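Local coordinates for protein tryptophanyl-tRNA synthetase (Campylobacter jejuni subsp. jejuni, PDB 3TZL) that probably catalyses the ATP-dependent attachment of tryptophan to tRNA(Trp), supplying charged tRNA for protein synthesis, at residues 90-95 with 128-133; 136-141 with 306-311; 155-160 with 171-176. All blocks are in the same frame, centred on the assembly; numbering follows the deposited sequence.

Contact 1. Residues 90-95 with 128-133. With TRP (tryptophan), chain J.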
loop_
_atom_site.group_PDB
_atom_site.type_symbol
_atom_site.label_atom_id
_atom_site.label_comp_id
_atom_site.label_asym_id
_atom_site.label_seq_id
_atom_site.Cartn_x
_atom_site.Cartn_y
_atom_site.Cartn_z
ATOM N N GLU B 90 -0.723 5.632 -1.845
ATOM C CA GLU B 90 -1.488 5.531 -3.065
ATOM C C GLU B 90 -0.551 5.236 -4.225
ATOM O O GLU B 90 -0.832 4.362 -5.038
ATOM C CB GLU B 90 -2.265 6.822 -3.294
ATOM C CG GLU B 90 -3.383 6.679 -4.312
ATOM C CD GLU B 90 -4.490 7.681 -4.089
ATOM O OE1 GLU B 90 -5.675 7.256 -4.021
ATOM O OE2 GLU B 90 -4.177 8.888 -3.991
ATOM N N LEU B 91 0.587 5.937 -4.287
ATOM C CA LEU B 91 1.555 5.708 -5.364
ATOM C C LEU B 91 2.118 4.287 -5.344
ATOM O O LEU B 91 2.294 3.665 -6.381
ATOM C CB LEU B 91 2.695 6.735 -5.341
ATOM C CG LEU B 91 3.684 6.599 -6.502
ATOM C CD1 LEU B 91 2.938 6.724 -7.831
ATOM C CD2 LEU B 91 4.865 7.624 -6.440
ATOM N N TYR B 92 2.407 3.798 -4.148
ATOM C CA TYR B 92 2.872 2.433 -3.932
ATOM C C TYR B 92 1.939 1.393 -4.574
ATOM O O TYR B 92 2.401 0.506 -5.296
ATOM C CB TYR B 92 3.035 2.224 -2.423
ATOM C CG TYR B 92 3.023 0.811 -1.893
ATOM C CD1 TYR B 92 3.988 -0.114 -2.269
ATOM C CD2 TYR B 92 2.086 0.430 -0.941
ATOM C CE1 TYR B 92 3.984 -1.396 -1.748
ATOM C CE2 TYR B 92 2.089 -0.836 -0.406
ATOM C CZ TYR B 92 3.038 -1.753 -0.818
ATOM O OH TYR B 92 3.024 -3.036 -0.289
ATOM N N TRP B 93 0.634 1.520 -4.351
ATOM C CA TRP B 93 -0.332 0.621 -4.994
ATOM C C TRP B 93 -0.324 0.763 -6.524
ATOM O O TRP B 93 -0.376 -0.227 -7.253
ATOM C CB TRP B 93 -1.739 0.889 -4.473
ATOM C CG TRP B 93 -2.816 0.174 -5.241
ATOM C CD1 TRP B 93 -3.754 0.743 -6.059
ATOM C CD2 TRP B 93 -3.072 -1.238 -5.259
ATOM N NE1 TRP B 93 -4.571 -0.222 -6.593
ATOM C CE2 TRP B 93 -4.187 -1.449 -6.109
ATOM C CE3 TRP B 93 -2.469 -2.348 -4.640
ATOM C CZ2 TRP B 93 -4.713 -2.727 -6.362
ATOM C CZ3 TRP B 93 -2.994 -3.628 -4.896
ATOM C CH2 TRP B 93 -4.107 -3.801 -5.749
ATOM N N ILE B 94 -0.273 1.996 -7.015
ATOM C CA ILE B 94 -0.179 2.195 -8.454
ATOM C C ILE B 94 1.080 1.562 -9.062
ATOM O O ILE B 94 0.996 0.842 -10.061
ATOM C CB ILE B 94 -0.302 3.679 -8.809
ATOM C CG1 ILE B 94 -1.742 4.123 -8.586
ATOM C CG2 ILE B 94 0.101 3.947 -10.245
ATOM C CD1 ILE B 94 -1.867 5.591 -8.299
ATOM N N LEU B 95 2.236 1.792 -8.444
ATOM C CA LEU B 95 3.494 1.214 -8.929
ATOM C C LEU B 95 3.481 -0.313 -8.922
ATOM O O LEU B 95 4.176 -0.944 -9.714
ATOM C CB LEU B 95 4.682 1.722 -8.103
ATOM C CG LEU B 95 4.960 3.233 -8.151
ATOM C CD1 LEU B 95 6.281 3.564 -7.464
ATOM C CD2 LEU B 95 4.966 3.764 -9.608
ATOM N N PRO B 128 10.507 -2.968 -1.374
ATOM C CA PRO B 128 11.161 -2.278 -2.495
ATOM C C PRO B 128 10.201 -1.462 -3.355
ATOM O O PRO B 128 10.645 -0.484 -3.956
ATOM C CB PRO B 128 11.724 -3.432 -3.335
ATOM C CG PRO B 128 11.966 -4.524 -2.339
ATOM C CD PRO B 128 10.846 -4.405 -1.355
ATOM N N VAL B 129 8.926 -1.846 -3.420
ATOM C CA VAL B 129 7.954 -1.055 -4.174
ATOM C C VAL B 129 7.612 0.246 -3.434
ATOM O O VAL B 129 7.476 1.304 -4.052
ATOM C CB VAL B 129 6.646 -1.846 -4.480
ATOM C CG1 VAL B 129 5.753 -1.038 -5.414
ATOM C CG2 VAL B 129 6.963 -3.186 -5.122
ATOM N N LEU B 130 7.484 0.169 -2.109
ATOM C CA LEU B 130 7.139 1.351 -1.341
ATOM C C LEU B 130 8.312 2.313 -1.412
ATOM O O LEU B 130 8.139 3.526 -1.605
ATOM C CB LEU B 130 6.812 0.993 0.113
ATOM C CG LEU B 130 6.590 2.196 1.055
ATOM C CD1 LEU B 130 5.514 3.155 0.541
ATOM C CD2 LEU B 130 6.235 1.692 2.429
HETATM N N MSE B 131 9.512 1.759 -1.267
HETATM C CA MSE B 131 10.737 2.530 -1.444
HETATM C C MSE B 131 10.822 3.152 -2.842
HETATM O O MSE B 131 11.311 4.271 -3.001
HETATM C CB MSE B 131 11.948 1.640 -1.217
HETATM C CG MSE B 131 13.273 2.280 -1.553
HETATM SE SE MSE B 131 14.721 1.324 -0.611
HETATM C CE MSE B 131 16.249 2.408 -1.187
ATOM N N ALA B 132 10.357 2.434 -3.862
ATOM C CA ALA B 132 10.328 3.037 -5.196
ATOM C C ALA B 132 9.341 4.206 -5.224
ATOM O O ALA B 132 9.587 5.224 -5.864
ATOM C CB ALA B 132 9.992 2.013 -6.253
ATOM N N ALA B 133 8.235 4.070 -4.507
ATOM C CA ALA B 133 7.300 5.173 -4.413
ATOM C C ALA B 133 7.958 6.387 -3.731
ATOM O O ALA B 133 7.810 7.518 -4.200
ATOM C CB ALA B 133 6.023 4.738 -3.683
HETATM N N TRP J . 15.623 1.238 2.739
HETATM C CA TRP J . 16.415 2.313 3.344
HETATM C C TRP J . 17.296 1.777 4.465
HETATM O O TRP J . 18.190 2.470 4.963
HETATM C CB TRP J . 15.506 3.440 3.869
HETATM C CG TRP J . 14.670 4.046 2.782
HETATM C CD1 TRP J . 13.317 3.933 2.610
HETATM C CD2 TRP J . 15.157 4.821 1.688
HETATM N NE1 TRP J . 12.928 4.615 1.473
HETATM C CE2 TRP J . 14.043 5.160 0.885
HETATM C CE3 TRP J . 16.430 5.264 1.305
HETATM C CZ2 TRP J . 14.167 5.935 -0.269
HETATM C CZ3 TRP J . 16.552 6.029 0.151
HETATM C CH2 TRP J . 15.426 6.360 -0.617
HETATM O OXT TRP J . 17.118 0.632 4.885
#
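The backbone oxygen of Y92 accepts a hydrogen bond from S96 OG one turn on, and V129 CG1 lies against it at 3.7 Å (Y92 O to V129 CG1). Beyond this the meeting of the two segments is apolar. With CG anti to the backbone N (chi1 159°), Y92 swings its ring across the side chains of V129 and L130 at about a right angle to each. V129 CB sits in the plane of the ring at its edge, 3.8 Å from Y92 CE1, whereas L130 N approaches Y92 CD1 obliquely at 3.5 Å. L130 CD1 packs on Y92 CB. Both helices belong to the Rossmann-like catalytic domain of a class I synthetase; the axes of segments 90-95 and 128-133 come within 8.4 Å, at 118°. At A133 the leucines of 90-95 come up to the backbone itself: L95 CD1 is 3.6 Å from A133 N, and L91 CD2 touches A133 O. A133 CB rests on Y92 N at 3.8 Å. On the far side of helix 122-137, selenomethionine M131 reaches with an extended chain along the indole of the bound tryptophan, CG near NE1 and CE2, CE near CE3, and its SE 3.5 Å from the ligand N. H122 of the second subunit packs on Y92 and V129, and E90 forms a salt bridge with K86 of that subunit, which places the helix pair at the dimer interface.

Contact 2. Residues 136-141 with 306-311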
loop_
_atom_site.group_PDB
_atom_site.type_symbol
_atom_site.label_atom_id
_atom_site.label_comp_id
_atom_site.label_asym_id
_atom_site.label_seq_id
_atom_site.Cartn_x
_atom_site.Cartn_y
_atom_site.Cartn_z
ATOM N N LEU B 136 10.317 7.939 -6.428
ATOM C CA LEU B 136 9.692 8.450 -7.656
ATOM C C LEU B 136 8.720 9.593 -7.420
ATOM O O LEU B 136 8.574 10.467 -8.270
ATOM C CB LEU B 136 8.961 7.328 -8.410
ATOM C CG LEU B 136 9.813 6.141 -8.850
ATOM C CD1 LEU B 136 9.016 5.101 -9.638
ATOM C CD2 LEU B 136 11.000 6.615 -9.647
ATOM N N LEU B 137 8.019 9.552 -6.294
ATOM C CA LEU B 137 7.058 10.602 -5.929
ATOM C C LEU B 137 7.681 12.002 -6.004
ATOM O O LEU B 137 7.035 12.943 -6.454
ATOM C CB LEU B 137 6.480 10.344 -4.527
ATOM C CG LEU B 137 5.393 11.265 -3.938
ATOM C CD1 LEU B 137 4.137 11.374 -4.827
ATOM C CD2 LEU B 137 5.009 10.784 -2.556
ATOM N N PHE B 138 8.955 12.118 -5.633
ATOM C CA PHE B 138 9.632 13.421 -5.548
ATOM C C PHE B 138 10.590 13.776 -6.679
ATOM O O PHE B 138 11.353 14.724 -6.557
ATOM C CB PHE B 138 10.332 13.534 -4.194
ATOM C CG PHE B 138 9.391 13.346 -3.051
ATOM C CD1 PHE B 138 8.552 14.374 -2.659
ATOM C CD2 PHE B 138 9.296 12.136 -2.416
ATOM C CE1 PHE B 138 7.659 14.200 -1.634
ATOM C CE2 PHE B 138 8.387 11.949 -1.392
ATOM C CZ PHE B 138 7.562 12.983 -1.005
ATOM N N ASP B 139 10.517 13.038 -7.786
ATOM C CA ASP B 139 11.420 13.226 -8.913
ATOM C C ASP B 139 12.902 13.213 -8.520
ATOM O O ASP B 139 13.694 13.988 -9.050
ATOM C CB ASP B 139 11.086 14.497 -9.704
ATOM C CG ASP B 139 9.869 14.320 -10.599
ATOM O OD1 ASP B 139 9.995 13.688 -11.672
ATOM O OD2 ASP B 139 8.784 14.805 -10.224
ATOM N N THR B 140 13.249 12.313 -7.603
ATOM C CA THR B 140 14.621 12.120 -7.160
ATOM C C THR B 140 15.568 11.831 -8.312
ATOM O O THR B 140 15.300 10.961 -9.135
ATOM C CB THR B 140 14.692 10.927 -6.212
ATOM O OG1 THR B 140 13.769 11.122 -5.142
ATOM C CG2 THR B 140 16.111 10.774 -5.658
ATOM N N ARG B 141 16.674 12.564 -8.383
ATOM C CA ARG B 141 17.736 12.237 -9.332
ATOM C C ARG B 141 18.778 11.295 -8.723
ATOM O O ARG B 141 19.306 10.426 -9.404
ATOM C CB ARG B 141 18.425 13.505 -9.835
ATOM C CG ARG B 141 17.560 14.352 -10.740
ATOM C CD ARG B 141 17.829 14.005 -12.181
ATOM N NE ARG B 141 19.143 14.486 -12.583
ATOM C CZ ARG B 141 19.578 14.529 -13.838
ATOM N NH1 ARG B 141 20.798 14.995 -14.101
ATOM N NH2 ARG B 141 18.794 14.110 -14.829
ATOM N N ARG B 306 4.709 17.549 0.724
ATOM C CA ARG B 306 3.330 17.266 0.297
ATOM C C ARG B 306 2.919 18.072 -0.944
ATOM O O ARG B 306 2.184 17.582 -1.789
ATOM C CB ARG B 306 2.348 17.498 1.456
ATOM C CG ARG B 306 0.871 17.403 1.125
ATOM C CD ARG B 306 -0.007 17.695 2.359
ATOM N NE ARG B 306 0.341 16.843 3.502
ATOM C CZ ARG B 306 0.820 17.307 4.656
ATOM N NH1 ARG B 306 1.128 16.474 5.645
ATOM N NH2 ARG B 306 0.998 18.606 4.816
ATOM N N LYS B 307 3.402 19.298 -1.063
ATOM C CA LYS B 307 3.043 20.115 -2.219
ATOM C C LYS B 307 3.592 19.463 -3.467
ATOM O O LYS B 307 2.945 19.439 -4.501
ATOM C CB LYS B 307 3.609 21.524 -2.098
ATOM C CG LYS B 307 3.364 22.420 -3.321
ATOM C CD LYS B 307 4.004 23.771 -3.070
ATOM C CE LYS B 307 3.911 24.714 -4.264
ATOM N NZ LYS B 307 2.544 25.256 -4.451
ATOM N N ILE B 308 4.793 18.921 -3.349
ATOM C CA ILE B 308 5.445 18.268 -4.467
ATOM C C ILE B 308 4.739 16.958 -4.774
ATOM O O ILE B 308 4.475 16.650 -5.942
ATOM C CB ILE B 308 6.926 18.047 -4.165
ATOM C CG1 ILE B 308 7.647 19.395 -4.235
ATOM C CG2 ILE B 308 7.547 17.076 -5.158
ATOM C CD1 ILE B 308 9.046 19.369 -3.670
ATOM N N ALA B 309 4.417 16.204 -3.727
ATOM C CA ALA B 309 3.687 14.948 -3.889
ATOM C C ALA B 309 2.320 15.160 -4.518
ATOM O O ALA B 309 1.885 14.355 -5.344
ATOM C CB ALA B 309 3.536 14.212 -2.558
ATOM N N GLN B 310 1.649 16.241 -4.143
ATOM C CA GLN B 310 0.315 16.514 -4.679
ATOM C C GLN B 310 0.391 16.834 -6.151
ATOM O O GLN B 310 -0.473 16.430 -6.915
ATOM C CB GLN B 310 -0.372 17.671 -3.949
ATOM C CG GLN B 310 -0.931 17.297 -2.591
ATOM C CD GLN B 310 -1.448 18.511 -1.828
ATOM O OE1 GLN B 310 -1.216 19.658 -2.226
ATOM N NE2 GLN B 310 -2.152 18.263 -0.727
ATOM N N GLU B 311 1.411 17.586 -6.541
ATOM C CA GLU B 311 1.595 17.907 -7.948
ATOM C C GLU B 311 1.844 16.630 -8.776
ATOM O O GLU B 311 1.303 16.475 -9.867
ATOM C CB GLU B 311 2.732 18.913 -8.111
ATOM C CG GLU B 311 2.390 20.297 -7.564
ATOM C CD GLU B 311 3.576 21.256 -7.544
ATOM O OE1 GLU B 311 4.724 20.823 -7.267
ATOM O OE2 GLU B 311 3.356 22.457 -7.794
#
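I308 meets F138 first, its CG2 methyl lying 3.8 Å from F138 CD1, with the two side chains crossing at about a right angle. The methyl gets there because CG1 stands beside the backbone N (chi1 -73°), leaving CG2 anti to that N and facing the loop; it also passes at longer range by L137 O. R5, on the first strand, packs against the same isoleucine. At A309 the contact tightens. Its CB fits into the fork of L137, 3.7 Å from L137 CD1 and equally close to L137 CG and CD2, while F138 CE1 approaches the same methyl more loosely at 4.2 Å. L137 CG in turn lies 3.9 Å above one face of the F138 ring, offset toward the rim, so both side chains border the A309 methyl. This joins the C-terminal helix 291-320 to the catalytic domain where the chain leaves helix 122-137 for strand 142-144, and W80 of the parallel sheet meets the F138 ring with planes at about 60°. At D139 the backbone takes a left-handed conformation as the chain turns; its N is bonded to L136 O at 3.3 Å. Beyond A309, Q310 leans on E87 outside the segment. Just past E311, K312 makes a salt bridge to D139 OD2, and M313, one turn on from A309, packs on L137.

Contact 3. Residues 155-160 with 171-176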
loop_
_atom_site.group_PDB
_atom_site.type_symbol
_atom_site.label_atom_id
_atom_site.label_comp_id
_atom_site.label_asym_id
_atom_site.label_seq_id
_atom_site.Cartn_x
_atom_site.Cartn_y
_atom_site.Cartn_z
ATOM N N ILE B 155 15.612 -1.334 -8.943
ATOM C CA ILE B 155 14.213 -1.730 -9.026
ATOM C C ILE B 155 13.326 -0.502 -9.262
ATOM O O ILE B 155 12.430 -0.526 -10.113
ATOM C CB ILE B 155 13.777 -2.461 -7.757
ATOM C CG1 ILE B 155 14.270 -3.905 -7.794
ATOM C CG2 ILE B 155 12.273 -2.420 -7.600
ATOM C CD1 ILE B 155 14.324 -4.557 -6.427
ATOM N N ALA B 156 13.594 0.580 -8.531
ATOM C CA ALA B 156 12.783 1.780 -8.674
ATOM C C ALA B 156 12.948 2.311 -10.097
ATOM O O ALA B 156 11.999 2.773 -10.734
ATOM C CB ALA B 156 13.183 2.811 -7.663
ATOM N N ARG B 157 14.162 2.191 -10.604
ATOM C CA ARG B 157 14.473 2.593 -11.957
ATOM C C ARG B 157 13.723 1.756 -13.008
ATOM O O ARG B 157 13.229 2.286 -14.009
ATOM C CB ARG B 157 15.982 2.520 -12.162
ATOM C CG ARG B 157 16.462 3.273 -13.357
ATOM C CD ARG B 157 17.922 2.961 -13.665
ATOM N NE ARG B 157 18.348 3.719 -14.834
ATOM C CZ ARG B 157 18.843 4.951 -14.772
ATOM N NH1 ARG B 157 19.203 5.587 -15.885
ATOM N NH2 ARG B 157 18.981 5.547 -13.591
ATOM N N ASP B 158 13.613 0.453 -12.773
ATOM C CA ASP B 158 12.877 -0.410 -13.698
ATOM C C ASP B 158 11.372 -0.115 -13.680
ATOM O O ASP B 158 10.703 -0.149 -14.711
ATOM C CB ASP B 158 13.140 -1.893 -13.405
ATOM C CG ASP B 158 14.585 -2.313 -13.715
ATOM O OD1 ASP B 158 15.245 -1.643 -14.537
ATOM O OD2 ASP B 158 15.061 -3.313 -13.134
ATOM N N ILE B 159 10.840 0.169 -12.502
ATOM C CA ILE B 159 9.438 0.532 -12.389
ATOM C C ILE B 159 9.159 1.823 -13.161
ATOM O O ILE B 159 8.218 1.889 -13.959
ATOM C CB ILE B 159 9.030 0.715 -10.915
ATOM C CG1 ILE B 159 9.127 -0.619 -10.169
ATOM C CG2 ILE B 159 7.626 1.264 -10.830
ATOM C CD1 ILE B 159 8.908 -0.509 -8.627
ATOM N N ALA B 160 9.994 2.838 -12.932
ATOM C CA ALA B 160 9.809 4.141 -13.560
ATOM C C ALA B 160 9.812 4.014 -15.081
ATOM O O ALA B 160 8.974 4.608 -15.772
ATOM C CB ALA B 160 10.903 5.100 -13.113
ATOM N N PHE B 171 8.004 10.024 -14.706
ATOM C CA PHE B 171 9.022 9.947 -13.656
ATOM C C PHE B 171 10.424 10.244 -14.125
ATOM O O PHE B 171 10.819 9.885 -15.233
ATOM C CB PHE B 171 9.030 8.560 -13.015
ATOM C CG PHE B 171 7.827 8.282 -12.198
ATOM C CD1 PHE B 171 7.427 9.173 -11.224
ATOM C CD2 PHE B 171 7.088 7.119 -12.397
ATOM C CE1 PHE B 171 6.301 8.920 -10.471
ATOM C CE2 PHE B 171 5.965 6.859 -11.648
ATOM C CZ PHE B 171 5.564 7.757 -10.688
ATOM N N THR B 172 11.190 10.878 -13.250
ATOM C CA THR B 172 12.605 11.039 -13.489
ATOM C C THR B 172 13.274 9.703 -13.162
ATOM O O THR B 172 12.861 9.022 -12.233
ATOM C CB THR B 172 13.160 12.136 -12.583
ATOM O OG1 THR B 172 12.565 13.383 -12.954
ATOM C CG2 THR B 172 14.684 12.229 -12.703
ATOM N N LEU B 173 14.285 9.312 -13.929
ATOM C CA LEU B 173 15.018 8.089 -13.622
ATOM C C LEU B 173 16.058 8.355 -12.542
ATOM O O LEU B 173 16.970 9.140 -12.741
ATOM C CB LEU B 173 15.703 7.545 -14.879
ATOM C CG LEU B 173 14.763 7.194 -16.031
ATOM C CD1 LEU B 173 15.562 6.596 -17.211
ATOM C CD2 LEU B 173 13.633 6.264 -15.578
ATOM N N PRO B 174 15.920 7.703 -11.388
ATOM C CA PRO B 174 16.855 7.924 -10.283
ATOM C C PRO B 174 18.140 7.115 -10.415
ATOM O O PRO B 174 18.181 6.126 -11.143
ATOM C CB PRO B 174 16.068 7.417 -9.084
ATOM C CG PRO B 174 15.226 6.295 -9.675
ATOM C CD PRO B 174 14.808 6.809 -11.006
ATOM N N GLU B 175 19.177 7.538 -9.699
ATOM C CA GLU B 175 20.475 6.875 -9.717
ATOM C C GLU B 175 20.990 6.721 -8.305
ATOM O O GLU B 175 20.887 7.650 -7.491
ATOM C CB GLU B 175 21.496 7.713 -10.477
ATOM C CG GLU B 175 21.473 7.562 -11.982
ATOM C CD GLU B 175 22.818 7.889 -12.586
ATOM O OE1 GLU B 175 23.845 7.594 -11.930
ATOM O OE2 GLU B 175 22.850 8.448 -13.703
ATOM N N ALA B 176 21.564 5.565 -8.005
ATOM C CA ALA B 176 22.159 5.384 -6.697
ATOM C C ALA B 176 23.472 6.139 -6.667
ATOM O O ALA B 176 24.147 6.266 -7.686
ATOM C CB ALA B 176 22.391 3.925 -6.414
#
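A160 and F171 form the buried end of this contact within a beta-alpha-beta unit, in which helix 150-167 connects the parallel strands 142-144 and 175-177 and the returning chain, 171-176, runs back along the helix. A160 CB is met by both L173 CD2 and F171 CB, each at 3.9 Å. The F171 ring passes obliquely by A160 CA before entering the interior, where it touches L91 and L95 of helix 87-96 and L136 of helix 122-137. P174, also buried, packs on I135 of helix 122-137. Toward E175 the packing opens to solvent, and the partly exposed L173 bridges the two regions, one methyl on A160 and the other beside R157. R157 lies extended from CG to NE, and its chi4 of 88° turns the guanidinium across the line of the chain. One face of this group is covered by L173, whose CB stands 3.9 Å above the plane, offset toward the rim, with L173 CD1 4.0 Å from R157 NH1. The exposed E175 runs alongside R157 in the same direction; R157 NH2 and E175 OE2 are 4.8 Å apart, too far for a salt bridge, although the opposite charges may still attract weakly. The guanidinium edge instead reaches the backbone: R157 NH2 gives P174 O a short but badly bent, weak hydrogen bond, 2.6 Å long with an N-H...O angle of 119°.

In the fold
From the N terminus, contact 1 closes first, when helix 122-137 returns to helix 87-96 after a mostly helical excursion. The same helix then ends in the first segment of contact 2, whose partner in this contact, helix 291-320, comes only near the C terminus. Contact 3 opens and closes within that long span, completing the beta-alpha-beta unit. No two contacts interlock along the chain, yet all three touch in space: L91 CD2 packs on L137 CB, A132 CB on A156 CB, and D139 OD1 probably hydrogen-bonds T172 OG1. Helix 122-137, one wall of the tryptophan pocket, is thus tied to helices 87-96, 150-167 and 291-320.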